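Local coordinates for protein putative transcriptional regulator (Clostridium difficile, PDB 3QI7) that is of unknown function but has a periplasmic-binding-protein-like fold and is probably a lipoprotein that binds a small ligand, perhaps a sugar, at residues V18-S23 with T95-L100; V232-D237 with P259-P264. One frame throughout, in Å; residues are numbered along the deposited sequence.

Contact 1: V18-S23 with T95-L100; sequences VTQPLS and TDQAGL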
loop_
_atom_site.group_PDB
_atom_site.type_symbol
_atom_site.label_atom_id
_atom_site.label_comp_id
_atom_site.label_asym_id
_atom_site.label_seq_id
_atom_site.Cartn_x
_atom_site.Cartn_y
_atom_site.Cartn_z
ATOM N N VAL A 18 11.236 6.630 8.884
ATOM C CA VAL A 18 12.219 6.483 7.823
ATOM C C VAL A 18 11.530 6.167 6.498
ATOM O O VAL A 18 10.757 5.190 6.392
ATOM C CB VAL A 18 13.201 5.339 8.168
ATOM C CG1 VAL A 18 14.292 5.184 7.057
ATOM C CG2 VAL A 18 13.790 5.576 9.531
ATOM N N THR A 19 11.781 6.995 5.490
ATOM C CA THR A 19 11.272 6.742 4.160
ATOM C C THR A 19 12.381 6.917 3.129
ATOM O O THR A 19 13.431 7.481 3.431
ATOM C CB THR A 19 10.140 7.713 3.772
ATOM O OG1 THR A 19 10.693 8.978 3.432
ATOM C CG2 THR A 19 9.120 7.902 4.920
ATOM N N GLN A 20 12.118 6.453 1.911
ATOM C CA GLN A 20 12.914 6.852 0.753
ATOM C C GLN A 20 12.656 8.334 0.419
ATOM O O GLN A 20 11.673 8.934 0.906
ATOM C CB GLN A 20 12.631 5.939 -0.446
ATOM C CG GLN A 20 13.083 4.462 -0.231
ATOM C CD GLN A 20 12.721 3.531 -1.402
ATOM O OE1 GLN A 20 12.251 2.400 -1.202
ATOM N NE2 GLN A 20 12.929 4.014 -2.627
ATOM N N PRO A 21 13.553 8.942 -0.378
ATOM C CA PRO A 21 13.388 10.357 -0.683
ATOM C C PRO A 21 12.215 10.633 -1.604
ATOM O O PRO A 21 11.683 9.711 -2.265
ATOM C CB PRO A 21 14.717 10.769 -1.352
ATOM C CG PRO A 21 15.513 9.562 -1.515
ATOM C CD PRO A 21 14.864 8.417 -0.805
ATOM N N LEU A 22 11.814 11.902 -1.613
ATOM C CA LEU A 22 10.656 12.363 -2.371
ATOM C C LEU A 22 10.757 11.901 -3.821
ATOM O O LEU A 22 9.776 11.457 -4.399
ATOM C CB LEU A 22 10.569 13.882 -2.294
ATOM C CG LEU A 22 9.452 14.631 -3.028
ATOM C CD1 LEU A 22 8.070 14.250 -2.505
ATOM C CD2 LEU A 22 9.714 16.147 -2.884
ATOM N N SER A 23 11.962 11.968 -4.384
ATOM C CA SER A 23 12.212 11.585 -5.786
ATOM C C SER A 23 11.896 10.119 -6.105
ATOM O O SER A 23 11.707 9.780 -7.270
ATOM C CB SER A 23 13.671 11.875 -6.163
ATOM O OG SER A 23 14.591 11.108 -5.366
ATOM N N THR A 95 9.490 1.058 3.556
ATOM C CA THR A 95 10.070 0.817 2.219
ATOM C C THR A 95 9.715 -0.603 1.750
ATOM O O THR A 95 9.747 -1.545 2.540
ATOM C CB THR A 95 11.655 0.977 2.199
ATOM O OG1 THR A 95 12.188 0.647 0.894
ATOM C CG2 THR A 95 12.331 0.060 3.233
ATOM N N ASP A 96 9.416 -0.769 0.469
ATOM C CA ASP A 96 9.203 -2.107 -0.114
ATOM C C ASP A 96 10.519 -2.895 -0.290
ATOM O O ASP A 96 10.491 -4.078 -0.623
ATOM C CB ASP A 96 8.546 -1.989 -1.506
ATOM C CG ASP A 96 7.121 -1.465 -1.461
ATOM O OD1 ASP A 96 6.338 -1.837 -0.537
ATOM O OD2 ASP A 96 6.780 -0.700 -2.404
ATOM N N GLN A 97 11.662 -2.259 -0.044
ATOM C CA GLN A 97 12.951 -2.876 -0.260
ATOM C C GLN A 97 13.490 -3.508 1.040
ATOM O O GLN A 97 13.106 -3.121 2.152
ATOM C CB GLN A 97 13.930 -1.847 -0.815
ATOM C CG GLN A 97 13.446 -1.193 -2.120
ATOM C CD GLN A 97 14.490 -0.312 -2.745
ATOM O OE1 GLN A 97 15.540 -0.788 -3.208
ATOM N NE2 GLN A 97 14.225 0.995 -2.751
ATOM N N ALA A 98 14.399 -4.458 0.869
ATOM C CA ALA A 98 15.047 -5.168 1.972
ATOM C C ALA A 98 16.409 -4.573 2.240
ATOM O O ALA A 98 16.991 -3.930 1.374
ATOM C CB ALA A 98 15.204 -6.690 1.620
ATOM N N GLY A 99 16.926 -4.820 3.447
ATOM C CA GLY A 99 18.277 -4.446 3.791
ATOM C C GLY A 99 18.442 -3.733 5.114
ATOM O O GLY A 99 19.559 -3.691 5.644
ATOM N N LEU A 100 17.361 -3.158 5.655
ATOM C CA LEU A 100 17.502 -2.263 6.804
ATOM C C LEU A 100 17.339 -2.988 8.145
ATOM O O LEU A 100 17.580 -2.405 9.216
ATOM C CB LEU A 100 16.522 -1.086 6.693
ATOM C CG LEU A 100 16.690 -0.228 5.427
ATOM C CD1 LEU A 100 15.495 0.740 5.267
ATOM C CD2 LEU A 100 18.042 0.536 5.418
HETATM O O HOH W 1 9.244 1.572 -1.283
#
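Gln20 reaches across to Thr95 and Gln97 with a single atom, its amide oxygen, and the contact illustrates how one carbonyl can gather several donors. In Gln20, CG lies anti to the carbonyl carbon, beside the backbone N (chi1 -66°), and the extended chain carries OE1 to the far loop. There Thr95 OG1 donates to Gln20 OE1 over 2.7 Å, in the carbonyl plane on a lone pair. Gln97 NE2 donates to the same OE1 at 2.9 Å, but from above that plane, the amide planes being turned 67° apart; OE1 lies close to Gln97's own amide plane and the N-H...O angle is 156°, a bond in line for the donor but off the acceptor's lone pairs. A water adds a third, longer bond to Gln20 OE1 and accepts from Asp96 N at 2.9 Å. The Thr95 hydroxyl works in both senses: while donating to Gln20, it accepts from Gln97 N at 3.1 Å, closing an ST turn that shapes the loop from which Gln97 reaches back. Gln20 NE2 bonds to Glu24, which helps fix which way round the amide sits. Both loops follow the C-terminal ends of parallel strands 13-19 and 88-94, a position that commonly borders the ligand cleft in periplasmic-binding-protein-like folds. Leu100 packs on helix 72-80 through Ala75 and Ile79, while Thr19 rests on Tyr29 and Val32 of helix 26-42.

Contact 2: V232-D237 with P259-P264; sequences VNEYMD and PIQTYP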
loop_
_atom_site.group_PDB
_atom_site.type_symbol
_atom_site.label_atom_id
_atom_site.label_comp_id
_atom_site.label_asym_id
_atom_site.label_seq_id
_atom_site.Cartn_x
_atom_site.Cartn_y
_atom_site.Cartn_z
ATOM N N VAL A 232 -0.460 -5.505 -13.968
ATOM C CA VAL A 232 0.457 -5.667 -12.841
ATOM C C VAL A 232 1.383 -4.487 -12.590
ATOM O O VAL A 232 2.171 -4.535 -11.650
ATOM C CB VAL A 232 1.235 -7.014 -12.916
ATOM C CG1 VAL A 232 0.279 -8.209 -13.043
ATOM C CG2 VAL A 232 2.271 -7.006 -14.058
ATOM N N ASN A 233 1.233 -3.409 -13.376
ATOM C CA ASN A 233 1.957 -2.152 -13.135
ATOM C C ASN A 233 1.146 -0.927 -13.623
ATOM O O ASN A 233 0.098 -1.062 -14.295
ATOM C CB ASN A 233 3.366 -2.181 -13.776
ATOM C CG ASN A 233 3.324 -2.511 -15.264
ATOM O OD1 ASN A 233 2.640 -1.830 -16.043
ATOM N ND2 ASN A 233 4.030 -3.581 -15.669
ATOM N N GLU A 234 1.642 0.252 -13.277
ATOM C CA GLU A 234 0.892 1.471 -13.485
ATOM C C GLU A 234 0.746 1.749 -14.974
ATOM O O GLU A 234 -0.241 2.351 -15.400
ATOM C CB GLU A 234 1.596 2.651 -12.820
ATOM C CG GLU A 234 1.633 2.594 -11.311
ATOM C CD GLU A 234 2.419 3.758 -10.699
ATOM O OE1 GLU A 234 3.102 4.498 -11.453
ATOM O OE2 GLU A 234 2.326 3.940 -9.467
ATOM N N TYR A 235 1.738 1.340 -15.758
ATOM C CA TYR A 235 1.691 1.568 -17.211
ATOM C C TYR A 235 0.528 0.747 -17.807
ATOM O O TYR A 235 -0.276 1.268 -18.582
ATOM C CB TYR A 235 3.026 1.224 -17.887
ATOM C CG TYR A 235 3.041 1.589 -19.362
ATOM C CD1 TYR A 235 3.339 2.885 -19.775
ATOM C CD2 TYR A 235 2.700 0.662 -20.328
ATOM C CE1 TYR A 235 3.316 3.242 -21.131
ATOM C CE2 TYR A 235 2.671 1.012 -21.680
ATOM C CZ TYR A 235 2.980 2.304 -22.070
ATOM O OH TYR A 235 2.952 2.633 -23.408
HETATM N N MSE A 236 0.411 -0.515 -17.394
HETATM C CA MSE A 236 -0.733 -1.354 -17.786
HETATM C C MSE A 236 -2.039 -0.775 -17.279
HETATM O O MSE A 236 -3.038 -0.790 -18.032
HETATM C CB MSE A 236 -0.597 -2.809 -17.274
HETATM C CG MSE A 236 0.543 -3.536 -17.873
HETATM SE SE MSE A 236 0.314 -5.413 -17.624
HETATM C CE MSE A 236 2.114 -5.981 -18.047
ATOM N N ASP A 237 -2.043 -0.269 -16.028
ATOM C CA ASP A 237 -3.250 0.285 -15.426
ATOM C C ASP A 237 -3.782 1.428 -16.299
ATOM O O ASP A 237 -4.992 1.553 -16.525
ATOM C CB ASP A 237 -3.006 0.863 -14.028
ATOM C CG ASP A 237 -2.762 -0.208 -12.971
ATOM O OD1 ASP A 237 -3.285 -1.344 -13.119
ATOM O OD2 ASP A 237 -2.043 0.130 -12.012
ATOM N N PRO A 259 -5.882 6.331 -5.591
ATOM C CA PRO A 259 -6.610 7.437 -6.219
ATOM C C PRO A 259 -5.696 8.419 -6.939
ATOM O O PRO A 259 -6.122 9.089 -7.915
ATOM C CB PRO A 259 -7.294 8.130 -5.031
ATOM C CG PRO A 259 -7.244 7.168 -3.914
ATOM C CD PRO A 259 -6.039 6.317 -4.128
ATOM N N ILE A 260 -4.460 8.551 -6.446
ATOM C CA ILE A 260 -3.550 9.573 -6.957
ATOM C C ILE A 260 -2.706 9.101 -8.158
ATOM O O ILE A 260 -2.349 9.913 -9.022
ATOM C CB ILE A 260 -2.678 10.147 -5.817
ATOM C CG1 ILE A 260 -1.861 11.357 -6.298
ATOM C CG2 ILE A 260 -1.775 9.062 -5.201
ATOM C CD1 ILE A 260 -2.698 12.504 -6.872
ATOM N N GLN A 261 -2.439 7.802 -8.266
ATOM C CA GLN A 261 -1.671 7.278 -9.412
ATOM C C GLN A 261 -2.591 6.880 -10.537
ATOM O O GLN A 261 -3.560 6.132 -10.326
ATOM C CB GLN A 261 -0.855 6.038 -9.006
ATOM C CG GLN A 261 0.187 6.294 -7.988
ATOM C CD GLN A 261 1.186 7.342 -8.452
ATOM O OE1 GLN A 261 1.226 8.448 -7.913
ATOM N NE2 GLN A 261 1.967 7.008 -9.486
ATOM N N THR A 262 -2.302 7.387 -11.734
ATOM C CA THR A 262 -2.988 6.955 -12.958
ATOM C C THR A 262 -4.430 7.472 -13.104
ATOM O O THR A 262 -4.797 7.979 -14.160
ATOM C CB THR A 262 -3.005 5.389 -13.131
ATOM O OG1 THR A 262 -1.679 4.839 -12.940
ATOM C CG2 THR A 262 -3.542 5.042 -14.526
ATOM N N TYR A 263 -5.255 7.323 -12.080
ATOM C CA TYR A 263 -6.672 7.771 -12.170
ATOM C C TYR A 263 -6.842 9.211 -12.647
ATOM O O TYR A 263 -7.620 9.478 -13.588
ATOM C CB TYR A 263 -7.455 7.512 -10.865
ATOM C CG TYR A 263 -8.294 6.229 -10.960
ATOM C CD1 TYR A 263 -9.406 6.177 -11.801
ATOM C CD2 TYR A 263 -7.953 5.071 -10.253
ATOM C CE1 TYR A 263 -10.169 5.020 -11.934
ATOM C CE2 TYR A 263 -8.729 3.902 -10.367
ATOM C CZ TYR A 263 -9.835 3.876 -11.213
ATOM O OH TYR A 263 -10.657 2.763 -11.385
ATOM N N PRO A 264 -6.085 10.144 -12.058
ATOM C CA PRO A 264 -6.304 11.541 -12.432
ATOM C C PRO A 264 -6.038 11.855 -13.902
ATOM O O PRO A 264 -6.816 12.579 -14.525
ATOM C CB PRO A 264 -5.343 12.296 -11.517
ATOM C CG PRO A 264 -5.228 11.407 -10.326
ATOM C CD PRO A 264 -5.168 10.035 -10.906
HETATM O O HOH W 2 -0.015 5.749 -14.662
HETATM O O HOH W 3 -2.090 2.793 -11.245
#
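Glu234 meets Gln261 and Thr262 at the start of helix 234-247, an example of a helix N terminus joined to a loop partly through water. Just before the helix, Asn233 is the N-cap: its OD1 accepts from the backbone N of Met236, which is present as selenomethionine, at 2.9 Å, securing the first turn. Glu234 follows, and its chain, extended beyond CG (chi2 177°), carries the carboxylate out to the amide of Gln261. Gln261, by contrast, is bent at chi2 (-58°), bringing NE2 over the carboxylate. NE2 of Gln261 bonds to Glu234 OE2 at 3.1 Å, approaching from above the carboxylate plane, with a weak second bond to OE1. Nearer the backbone, Glu234 CB lies 3.9 Å from Thr262 OG1, and a water bonded to that hydroxyl makes a weak, long bond to Glu234 O. Tyr235 and Met236 turn to helix 203-223 instead. One turn on from Asn233, Asp237 presents its backbone to the methyl of Thr262, whose CG2 is 4.0 Å from Asp237 C; the Thr262 side chain also touches Glu238 and Leu241. A second water joins the polar ends, 2.8 Å from Asp237 OD2 and 2.7 Å from Thr262 OG1; OD2 also bonds to Ser255. With its direct bonds bent and made to a partly exposed neutral amide, and the rest bridged by water, the link is probably weak and adjustable, whereas Asp237 OD2, held by Ser255 and a water, gives the buried side more definition.

From the N terminus, the end of strand 13-19 and the loop after it form the first segment of contact 1, which closes when the chain returns after strand 88-94, having made helices 26-42 and 72-80 and strand 57-63 on the way. Contact 2 opens only much later, after strand 228-231, and closes a far shorter loop that holds most of helix 234-247. The two are in series, neither nested nor crossed. Contact 1 joins loops at the ends of neighbouring strands in the mixed sheet; contact 2 ties the helix following an edge strand of the three-stranded parallel sheet to the loop and N-cap leading into helix 263-267. Their centres are about 21 Å apart and their closest atoms about 10 Å, so they do not meet.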